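Local coordinates for extracellular ligand-binding receptor (Sphaerobacter thermophilus, PDB 4ZPJ), which probably serves as the substrate-binding receptor of an ABC transporter, a zinc-binding member of the leucine-binding protein family, at residues Leu308-Asn313 against Leu395-Glu400. Numbering follows the deposited sequence.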
ATOM      1  N   LEU A 308       6.186  -0.783   2.737  1.00 30.60           N
ATOM      2  CA  LEU A 308       6.334  -1.084   1.326  1.00 33.73           C
ATOM      3  C   LEU A 308       7.531  -0.298   0.743  1.00 33.37           C
ATOM      4  O   LEU A 308       8.196  -0.744  -0.174  1.00 35.35           O
ATOM      5  CB  LEU A 308       5.030  -0.715   0.632  1.00 36.08           C
ATOM      6  CG  LEU A 308       4.392  -1.552  -0.462  1.00 40.41           C
ATOM      7  CD1 LEU A 308       4.094  -2.994  -0.117  1.00 40.27           C
ATOM      8  CD2 LEU A 308       3.108  -0.818  -0.846  1.00 46.51           C
ATOM      9  N   TYR A 309       7.792   0.891   1.270  1.00 32.05           N
ATOM     10  CA  TYR A 309       8.743   1.802   0.627  1.00 32.59           C
ATOM     11  C   TYR A 309       9.068   2.946   1.542  1.00 32.33           C
ATOM     12  O   TYR A 309       8.196   3.425   2.254  1.00 35.83           O
ATOM     13  CB  TYR A 309       8.221   2.396  -0.714  1.00 31.96           C
ATOM     14  CG  TYR A 309       9.304   3.252  -1.395  1.00 31.12           C
ATOM     15  CD1 TYR A 309      10.482   2.695  -1.837  1.00 33.94           C
ATOM     16  CD2 TYR A 309       9.169   4.601  -1.510  1.00 32.24           C
ATOM     17  CE1 TYR A 309      11.503   3.476  -2.372  1.00 33.28           C
ATOM     18  CE2 TYR A 309      10.170   5.386  -2.043  1.00 32.54           C
ATOM     19  CZ  TYR A 309      11.334   4.835  -2.457  1.00 33.65           C
ATOM     20  OH  TYR A 309      12.334   5.657  -3.011  1.00 38.16           O
ATOM     21  N   THR A 310      10.325   3.389   1.489  1.00 31.88           N
ATOM     22  CA  THR A 310      10.745   4.660   2.053  1.00 32.26           C
ATOM     23  C   THR A 310      11.738   5.243   1.069  1.00 33.32           C
ATOM     24  O   THR A 310      12.551   4.507   0.533  1.00 33.62           O
ATOM     25  CB  THR A 310      11.475   4.462   3.403  1.00 32.85           C
ATOM     26  OG1 THR A 310      12.105   5.660   3.810  1.00 31.82           O
ATOM     27  CG2 THR A 310      12.565   3.295   3.330  1.00 32.44           C
ATOM     28  N   ALA A 311      11.663   6.576   0.882  1.00 33.38           N
ATOM     29  CA  ALA A 311      12.574   7.365   0.113  1.00 33.49           C
ATOM     30  C   ALA A 311      14.054   7.303   0.564  1.00 35.95           C
ATOM     31  O   ALA A 311      14.995   7.650  -0.215  1.00 37.76           O
ATOM     32  CB  ALA A 311      12.056   8.782   0.076  1.00 33.08           C
ATOM     33  N   TYR A 312      14.292   6.816   1.778  1.00 35.48           N
ATOM     34  CA  TYR A 312      15.679   6.648   2.269  1.00 37.10           C
ATOM     35  C   TYR A 312      16.265   5.276   1.989  1.00 38.89           C
ATOM     36  O   TYR A 312      17.295   4.927   2.565  1.00 38.47           O
ATOM     37  CB  TYR A 312      15.787   7.005   3.765  1.00 38.66           C
ATOM     38  CG  TYR A 312      15.452   8.490   3.964  1.00 41.79           C
ATOM     39  CD1 TYR A 312      16.444   9.509   3.849  1.00 42.18           C
ATOM     40  CD2 TYR A 312      14.140   8.883   4.083  1.00 40.99           C
ATOM     41  CE1 TYR A 312      16.091  10.857   3.949  1.00 42.79           C
ATOM     42  CE2 TYR A 312      13.781  10.220   4.193  1.00 43.46           C
ATOM     43  CZ  TYR A 312      14.752  11.203   4.110  1.00 43.03           C
ATOM     44  OH  TYR A 312      14.315  12.493   4.207  1.00 44.72           O
ATOM     45  N   ASN A 313      15.647   4.500   1.093  1.00 36.19           N
ATOM     46  CA  ASN A 313      16.166   3.185   0.822  1.00 36.37           C
ATOM     47  C   ASN A 313      17.501   3.381   0.100  1.00 40.07           C
ATOM     48  O   ASN A 313      17.622   4.279  -0.742  1.00 36.47           O
ATOM     49  CB  ASN A 313      15.177   2.381   0.002  1.00 34.92           C
ATOM     50  CG  ASN A 313      15.509   0.914  -0.062  1.00 33.13           C
ATOM     51  OD1 ASN A 313      16.230   0.383   0.777  1.00 34.26           O
ATOM     52  ND2 ASN A 313      15.003   0.253  -1.081  1.00 33.28           N
ATOM     53  N   LEU A 395      10.253  -3.642   3.550  1.00 30.69           N
ATOM     54  CA  LEU A 395      11.305  -2.932   4.254  1.00 32.04           C
ATOM     55  C   LEU A 395      10.913  -2.798   5.677  1.00 32.96           C
ATOM     56  O   LEU A 395       9.820  -2.343   5.968  1.00 36.22           O
ATOM     57  CB  LEU A 395      11.566  -1.543   3.662  1.00 32.46           C
ATOM     58  CG  LEU A 395      11.855  -1.643   2.142  1.00 34.29           C
ATOM     59  CD1 LEU A 395      11.794  -0.311   1.418  1.00 35.08           C
ATOM     60  CD2 LEU A 395      13.111  -2.361   1.745  1.00 32.96           C
ATOM     61  N   LEU A 396      11.771  -3.260   6.576  1.00 35.53           N
ATOM     62  CA  LEU A 396      11.617  -2.950   7.980  1.00 38.27           C
ATOM     63  C   LEU A 396      12.385  -1.680   8.308  1.00 37.61           C
ATOM     64  O   LEU A 396      13.596  -1.641   8.153  1.00 35.89           O
ATOM     65  CB  LEU A 396      12.187  -4.034   8.860  1.00 43.13           C
ATOM     66  CG  LEU A 396      11.309  -5.158   9.344  1.00 53.01           C
ATOM     67  CD1 LEU A 396      12.105  -5.763  10.466  1.00 58.95           C
ATOM     68  CD2 LEU A 396       9.939  -4.767   9.875  1.00 51.17           C
ATOM     69  N   CYS A 397      11.689  -0.706   8.865  1.00 36.56           N
ATOM     70  CA  CYS A 397      12.239   0.589   9.067  1.00 37.50           C
ATOM     71  C   CYS A 397      12.115   1.110  10.499  1.00 38.41           C
ATOM     72  O   CYS A 397      11.341   0.602  11.324  1.00 38.14           O
ATOM     73  CB  CYS A 397      11.525   1.542   8.167  1.00 37.73           C
ATOM     74  SG  CYS A 397      11.873   1.261   6.435  1.00 38.96           S
ATOM     75  N   ARG A 398      12.894   2.134  10.771  1.00 35.28           N
ATOM     76  CA  ARG A 398      12.810   2.846  12.011  1.00 37.85           C
ATOM     77  C   ARG A 398      12.821   4.315  11.694  1.00 37.06           C
ATOM     78  O   ARG A 398      13.609   4.762  10.805  1.00 33.76           O
ATOM     79  CB  ARG A 398      14.007   2.526  12.880  1.00 41.73           C
ATOM     80  CG  ARG A 398      13.856   3.139  14.257  1.00 47.23           C
ATOM     81  CD  ARG A 398      14.942   2.613  15.194  1.00 49.76           C
ATOM     82  NE  ARG A 398      16.275   2.859  14.658  1.00 53.18           N
ATOM     83  CZ  ARG A 398      17.398   2.379  15.189  1.00 56.30           C
ATOM     84  NH1 ARG A 398      17.326   1.635  16.277  1.00 55.68           N
ATOM     85  NH2 ARG A 398      18.594   2.656  14.628  1.00 55.08           N
ATOM     86  N   VAL A 399      11.967   5.064  12.412  1.00 32.92           N
ATOM     87  CA  VAL A 399      11.945   6.510  12.305  1.00 32.06           C
ATOM     88  C   VAL A 399      13.115   7.107  13.005  1.00 33.18           C
ATOM     89  O   VAL A 399      13.313   6.887  14.203  1.00 37.37           O
ATOM     90  CB  VAL A 399      10.701   7.110  12.955  1.00 33.49           C
ATOM     91  CG1 VAL A 399      10.749   8.623  12.844  1.00 32.92           C
ATOM     92  CG2 VAL A 399       9.448   6.541  12.286  1.00 33.06           C
ATOM     93  N   GLU A 400      13.851   7.925  12.284  1.00 33.89           N
ATOM     94  CA  GLU A 400      15.013   8.626  12.822  1.00 37.45           C
ATOM     95  C   GLU A 400      14.905  10.078  12.448  1.00 36.99           C
ATOM     96  O   GLU A 400      14.044  10.475  11.651  1.00 35.28           O
ATOM     97  CB  GLU A 400      16.307   8.038  12.314  1.00 38.61           C
ATOM     98  CG  GLU A 400      16.389   6.555  12.616  1.00 41.36           C
ATOM     99  CD  GLU A 400      17.751   5.991  12.279  1.00 46.36           C
ATOM    100  OE1 GLU A 400      18.651   6.793  11.905  1.00 49.32           O
ATOM    101  OE2 GLU A 400      17.901   4.756  12.382  1.00 49.72           O
TER
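One methyl group, CD1 of L395, carries most of this buried van der Waals contact. It lies 3.8 Å from CA of Y309 and 4.0 Å from the carbonyl O of L308, so it rests on main chain as much as on side chains. The N313 side chain crosses that of L395 at about a right angle, its ND2 4.1 Å from the same CD1, and the T310 side chain crosses it obliquely. Two residues along the strand, SG of C397 meets CG2 of T310 at 3.8 Å. The T310 methyl takes the crowded position between backbone N and carbonyl carbon, which leaves OG1 anti to N (chi1 169°). There OG1 accepts a nearly straight hydrogen bond from Y312 N, closing an ST turn, and donates to N409 O. A type I turn from T310 to N313 brings N313 back over L395. The side-chain amide of N313 is fixed at both ends: ND2 donates to P377 O and OD1 accepts from R414 NH2. Within this periplasmic binding protein fold, L395 and C397 pair through their backbones with T307 and S305 of antiparallel strand 304-307; the loop continuing that strand packs over the same two side chains, beside strand 407-418, and leads into helix 316-328.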